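Local coordinates for CRISPR protein (PDB 4MJK) that probably serves as a Cas5-type subunit of an archaeal type I-A CRISPR Cascade complex, where relatives help to hold the guide RNA, at residues E9-Q15 with E154-V160; A39-I44 with I143-R149. All blocks are in the same frame, centred on the assembly; numbering follows the deposited sequence.

Interaction 1: residues E9-Q15 with E154-V160; sequences EFVWGFQ and ESRVAVV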
# COMPACT_ATOMS: atom_id res chain seq x y z
N GLU A 9 -12.49 4.78 4.17
CA GLU A 9 -11.87 3.53 3.79
C GLU A 9 -10.70 3.81 2.85
O GLU A 9 -10.85 4.54 1.88
CB GLU A 9 -12.92 2.66 3.09
CG GLU A 9 -12.44 1.35 2.54
CD GLU A 9 -13.58 0.61 1.84
OE1 GLU A 9 -13.50 0.44 0.61
OE2 GLU A 9 -14.56 0.23 2.53
N PHE A 10 -9.53 3.24 3.14
CA PHE A 10 -8.33 3.48 2.33
C PHE A 10 -8.11 2.26 1.44
O PHE A 10 -8.38 1.14 1.86
CB PHE A 10 -7.08 3.69 3.22
CG PHE A 10 -7.04 5.03 3.92
CD1 PHE A 10 -7.94 5.33 4.93
CD2 PHE A 10 -6.12 6.01 3.54
CE1 PHE A 10 -7.91 6.56 5.56
CE2 PHE A 10 -6.10 7.25 4.15
CZ PHE A 10 -6.99 7.52 5.18
N VAL A 11 -7.65 2.49 0.22
CA VAL A 11 -7.22 1.39 -0.64
C VAL A 11 -6.02 0.66 -0.04
O VAL A 11 -6.03 -0.57 0.04
CB VAL A 11 -6.90 1.89 -2.08
CG1 VAL A 11 -6.33 0.76 -2.97
CG2 VAL A 11 -8.15 2.51 -2.72
N TRP A 12 -4.99 1.40 0.39
CA TRP A 12 -3.73 0.77 0.86
C TRP A 12 -3.01 1.50 1.99
O TRP A 12 -2.20 0.90 2.69
CB TRP A 12 -2.73 0.64 -0.31
CG TRP A 12 -2.31 1.98 -0.86
CD1 TRP A 12 -2.92 2.68 -1.87
CD2 TRP A 12 -1.23 2.80 -0.39
NE1 TRP A 12 -2.26 3.87 -2.07
CE2 TRP A 12 -1.22 3.97 -1.17
CE3 TRP A 12 -0.26 2.64 0.60
CZ2 TRP A 12 -0.28 4.99 -0.98
CZ3 TRP A 12 0.68 3.66 0.78
CH2 TRP A 12 0.65 4.82 -0.01
N GLY A 13 -3.27 2.80 2.14
CA GLY A 13 -2.45 3.63 3.02
C GLY A 13 -2.35 5.03 2.45
O GLY A 13 -3.22 5.45 1.71
N PHE A 14 -1.27 5.75 2.78
CA PHE A 14 -1.15 7.13 2.35
C PHE A 14 0.30 7.58 2.31
O PHE A 14 1.19 6.94 2.89
CB PHE A 14 -1.91 8.04 3.31
CG PHE A 14 -1.30 8.11 4.68
CD1 PHE A 14 -0.39 9.11 5.00
CD2 PHE A 14 -1.59 7.14 5.62
CE1 PHE A 14 0.19 9.15 6.25
CE2 PHE A 14 -1.00 7.18 6.88
CZ PHE A 14 -0.11 8.19 7.19
N GLN A 15 0.53 8.69 1.61
CA GLN A 15 1.79 9.38 1.72
C GLN A 15 1.56 10.86 1.96
O GLN A 15 0.79 11.51 1.23
CB GLN A 15 2.64 9.17 0.47
CG GLN A 15 3.95 9.94 0.53
CD GLN A 15 4.94 9.53 -0.54
OE1 GLN A 15 4.55 9.06 -1.61
NE2 GLN A 15 6.22 9.70 -0.26
N GLU A 154 -1.74 9.18 -5.09
CA GLU A 154 -1.86 7.72 -4.94
C GLU A 154 -2.66 7.30 -3.68
O GLU A 154 -3.09 6.16 -3.57
CB GLU A 154 -0.46 7.06 -4.91
CG GLU A 154 0.20 7.02 -3.50
CD GLU A 154 1.74 7.12 -3.49
OE1 GLU A 154 2.42 6.29 -4.14
OE2 GLU A 154 2.27 8.05 -2.80
N SER A 155 -2.85 8.23 -2.74
CA SER A 155 -3.48 7.92 -1.45
C SER A 155 -5.01 7.92 -1.55
O SER A 155 -5.68 8.73 -0.93
CB SER A 155 -3.04 8.93 -0.38
OG SER A 155 -1.62 9.02 -0.31
N ARG A 156 -5.54 6.99 -2.35
CA ARG A 156 -6.95 6.98 -2.71
C ARG A 156 -7.83 6.48 -1.57
O ARG A 156 -7.48 5.52 -0.88
CB ARG A 156 -7.16 6.11 -3.95
CG ARG A 156 -6.43 6.61 -5.19
CD ARG A 156 -7.07 7.89 -5.74
NE ARG A 156 -8.50 7.68 -6.02
CZ ARG A 156 -9.28 8.55 -6.65
NH1 ARG A 156 -8.79 9.70 -7.09
NH2 ARG A 156 -10.57 8.26 -6.86
N VAL A 157 -8.97 7.13 -1.37
CA VAL A 157 -9.92 6.67 -0.36
C VAL A 157 -11.35 6.74 -0.87
O VAL A 157 -11.62 7.34 -1.92
CB VAL A 157 -9.84 7.50 0.95
CG1 VAL A 157 -8.41 7.54 1.48
CG2 VAL A 157 -10.36 8.92 0.71
N ALA A 158 -12.26 6.12 -0.12
CA ALA A 158 -13.70 6.32 -0.26
C ALA A 158 -14.32 6.63 1.11
O ALA A 158 -14.12 5.89 2.07
CB ALA A 158 -14.38 5.09 -0.87
N VAL A 159 -15.07 7.71 1.19
CA VAL A 159 -15.83 7.99 2.40
C VAL A 159 -17.03 7.05 2.45
O VAL A 159 -17.82 7.00 1.49
CB VAL A 159 -16.32 9.45 2.44
CG1 VAL A 159 -17.17 9.70 3.68
CG2 VAL A 159 -15.13 10.43 2.39
N VAL A 160 -17.18 6.31 3.54
CA VAL A 160 -18.25 5.32 3.64
C VAL A 160 -19.35 5.69 4.63
O VAL A 160 -20.37 5.03 4.68
CB VAL A 160 -17.73 3.88 3.95
CG1 VAL A 160 -16.82 3.37 2.81
CG2 VAL A 160 -17.02 3.82 5.31
O HOH W 1 -4.95 4.42 -0.07
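F10 and V157 meet as an antiparallel non-hydrogen-bonded pair, and V157 CG1 stands over one face of the F10 ring, 3.6 Å from its centroid and 18° off the normal: a CH-pi contact. Next to them E9 and A158 form the hydrogen-bonded pair, with E9 N to A158 O and A158 N to E9 O both at 2.9 Å. V11 N then gives a nearly straight bond to R156 O.

Past this point the chains bond through side chains. W12 CG lies between the backbone N and the carbonyl carbon (chi1 63°), which brings the ring over to the other segment, and NE1 bonds E154 O at 2.9 Å; the acceptor lies close to the ring plane, whereas the donor sits above the carbonyl plane. E154 CG packs 3.3 Å from W12 CZ2. With an alanine here instead of the tryptophan, E154 O would probably lose this donor and a gap would open beside E154 CG. Q15 N reaches S155 OG at 2.9 Å.

One water ties the bend together, accepting from W12 N and donating to G13 O and R156 O. Further out, S152 OG bonds both S155 OG and E154 OE2, while Q15 NE2 is held by the carbonyls of P111 and R113. The W12 ring also meets W12 of the second subunit, their planes about 15° apart.

The arrangement is an antiparallel strand pairing inside the six-stranded sheet, where strand 2-10 ends and strand 157-170 begins; the former bends through residues 11 and 12 into strand 13-15 of a second sheet, within a Cas5 fold of the RAMP superfamily.

Interaction 2: residues A39-I44 with I143-R149; sequences AVAEAI and ILWKIHR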
# COMPACT_ATOMS: atom_id res chain seq x y z
N ALA A 39 -7.75 18.04 2.19
CA ALA A 39 -8.64 17.23 1.36
C ALA A 39 -10.06 17.79 1.37
O ALA A 39 -10.72 17.86 0.33
CB ALA A 39 -8.63 15.77 1.80
N VAL A 40 -10.54 18.19 2.55
CA VAL A 40 -11.82 18.87 2.65
C VAL A 40 -11.81 20.14 1.77
O VAL A 40 -12.72 20.38 0.98
CB VAL A 40 -12.16 19.25 4.10
CG1 VAL A 40 -13.54 19.94 4.17
CG2 VAL A 40 -12.14 18.02 4.99
N ALA A 41 -10.75 20.93 1.92
CA ALA A 41 -10.62 22.18 1.17
C ALA A 41 -10.64 21.92 -0.34
O ALA A 41 -11.34 22.61 -1.08
CB ALA A 41 -9.35 22.92 1.57
N GLU A 42 -9.88 20.93 -0.79
CA GLU A 42 -9.88 20.55 -2.20
C GLU A 42 -11.27 20.14 -2.69
O GLU A 42 -11.66 20.48 -3.81
CB GLU A 42 -8.89 19.41 -2.49
CG GLU A 42 -8.99 18.87 -3.92
CD GLU A 42 -7.87 17.91 -4.31
OE1 GLU A 42 -7.17 17.38 -3.42
OE2 GLU A 42 -7.69 17.69 -5.53
N ALA A 43 -12.00 19.40 -1.86
CA ALA A 43 -13.33 18.93 -2.26
C ALA A 43 -14.30 20.10 -2.37
O ALA A 43 -15.19 20.11 -3.22
CB ALA A 43 -13.85 17.90 -1.28
N ILE A 44 -14.11 21.09 -1.50
CA ILE A 44 -14.92 22.30 -1.54
C ILE A 44 -14.59 23.14 -2.78
O ILE A 44 -15.49 23.63 -3.46
CB ILE A 44 -14.73 23.15 -0.27
CG1 ILE A 44 -15.31 22.42 0.95
CG2 ILE A 44 -15.38 24.51 -0.44
CD1 ILE A 44 -14.96 23.08 2.28
N ILE A 143 -20.39 17.55 0.74
CA ILE A 143 -19.02 17.74 0.27
C ILE A 143 -18.07 16.71 0.88
O ILE A 143 -17.16 16.22 0.22
CB ILE A 143 -18.47 19.15 0.59
CG1 ILE A 143 -19.38 20.24 0.01
CG2 ILE A 143 -17.05 19.30 0.07
CD1 ILE A 143 -19.69 20.04 -1.46
N LEU A 144 -18.28 16.41 2.16
CA LEU A 144 -17.46 15.44 2.86
C LEU A 144 -17.47 14.11 2.12
O LEU A 144 -16.44 13.44 2.04
CB LEU A 144 -17.93 15.28 4.32
CG LEU A 144 -17.73 16.50 5.22
CD1 LEU A 144 -18.37 16.31 6.60
CD2 LEU A 144 -16.24 16.84 5.37
N TRP A 145 -18.61 13.74 1.54
CA TRP A 145 -18.72 12.47 0.82
C TRP A 145 -17.82 12.40 -0.41
O TRP A 145 -17.54 11.31 -0.91
CB TRP A 145 -20.15 12.21 0.39
CG TRP A 145 -21.05 11.76 1.49
CD1 TRP A 145 -21.91 12.53 2.22
CD2 TRP A 145 -21.20 10.42 1.98
NE1 TRP A 145 -22.58 11.75 3.13
CE2 TRP A 145 -22.16 10.46 3.01
CE3 TRP A 145 -20.61 9.20 1.64
CZ2 TRP A 145 -22.55 9.31 3.70
CZ3 TRP A 145 -20.99 8.07 2.34
CH2 TRP A 145 -21.95 8.13 3.35
N LYS A 146 -17.36 13.56 -0.88
CA LYS A 146 -16.63 13.68 -2.14
C LYS A 146 -15.10 13.62 -2.01
O LYS A 146 -14.36 13.93 -2.96
CB LYS A 146 -17.04 14.98 -2.84
CG LYS A 146 -18.50 15.01 -3.31
CD LYS A 146 -18.76 16.30 -4.09
CE LYS A 146 -20.16 16.35 -4.70
NZ LYS A 146 -21.20 16.53 -3.65
N ILE A 147 -14.63 13.23 -0.83
CA ILE A 147 -13.20 13.12 -0.61
C ILE A 147 -12.70 11.80 -1.22
O ILE A 147 -13.17 10.73 -0.83
CB ILE A 147 -12.89 13.17 0.88
CG1 ILE A 147 -13.21 14.57 1.43
CG2 ILE A 147 -11.42 12.80 1.15
CD1 ILE A 147 -13.17 14.65 2.96
N HIS A 148 -11.74 11.89 -2.16
CA HIS A 148 -11.23 10.71 -2.88
C HIS A 148 -9.74 10.47 -2.66
O HIS A 148 -9.21 9.43 -3.06
CB HIS A 148 -11.47 10.84 -4.39
CG HIS A 148 -12.91 11.02 -4.77
ND1 HIS A 148 -13.90 10.18 -4.31
CD2 HIS A 148 -13.52 11.94 -5.55
CE1 HIS A 148 -15.06 10.58 -4.80
NE2 HIS A 148 -14.86 11.65 -5.55
N ARG A 149 -9.07 11.44 -2.05
CA ARG A 149 -7.69 11.22 -1.65
C ARG A 149 -7.31 12.00 -0.40
O ARG A 149 -7.79 13.10 -0.17
CB ARG A 149 -6.72 11.54 -2.79
CG ARG A 149 -6.78 12.97 -3.25
CD ARG A 149 -5.44 13.62 -3.08
NE ARG A 149 -5.33 14.85 -3.85
CZ ARG A 149 -4.17 15.43 -4.15
NH1 ARG A 149 -3.04 14.88 -3.73
NH2 ARG A 149 -4.15 16.55 -4.85
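I143 sends its CG2 methyl against the helix 39-44, 3.7 Å from A43 CB and equally near I44 CG1. CG2 stands anti to the backbone N and CG1 beside that N, anti to the carbonyl carbon, which leaves the short branch to meet the helix; the I143 and I44 side chains cross at about a right angle. L144 starts out pointing away from the helix, yet its CD2 comes back to V40 CG2 at 4.3 Å, a loose contact, and its side chain also touches Y4 and V6 of strand 2-10.

From L144 to I147 the chain makes a type I beta turn, closed by a weak bond from I147 N to L144 O. K146 adds chiefly its carbonyl, near A43 CB, since its side chain leads away. I147 returns to the helix and is shared among three residues: CD1 lies 4.1 Å from V40 CG2, CG2 meets A39 CB at the same separation, and CG1 faces A43 CB. The small alanines let the backbones come close, with A43 CA and I147 CA 6.0 Å apart.

R149 ends the segment. Its carbonyl O rests 3.4 Å from A39 CB, and the side chain, bent at chi2 (120°), swings NE toward E42. The salt bridge from R149 NE to E42 OE1 is 3.2 Å long, but its hydrogen bond is weak, with 128° at the hydrogen. Carboxylate and guanidinium planes stand 70° apart, so the two groups do not pair side by side as a planar two-bond bridge.

The chemistry is therefore mainly apolar: aliphatic contacts join helix 33-46 to I143 and the 144-147 turn, and a poorly aligned ion pair at the partly exposed margin probably adds charge attraction with little directional constraint.

In the fold
The centres of interactions 1 and 2 lie 12 Å apart, and the segments touch directly. V157 N approaches H148 O at 2.9 Å, probably a hydrogen bond, so the strand start that pairs with 9-15 is also tied to the loop after the 144-147 turn. Nearby, V159 CG2 packs 3.3 Å from L144 O, and W145 CZ3 lies 3.5 Å from V159 O. Along the chain, interaction 2 is nested inside the loop closed by interaction 1: strand 13-15 leads to helix 33-46, and helix 141-144 to strand 157-170. Interaction 1 reaches the second subunit; interaction 2 meets no other chain of the assembly.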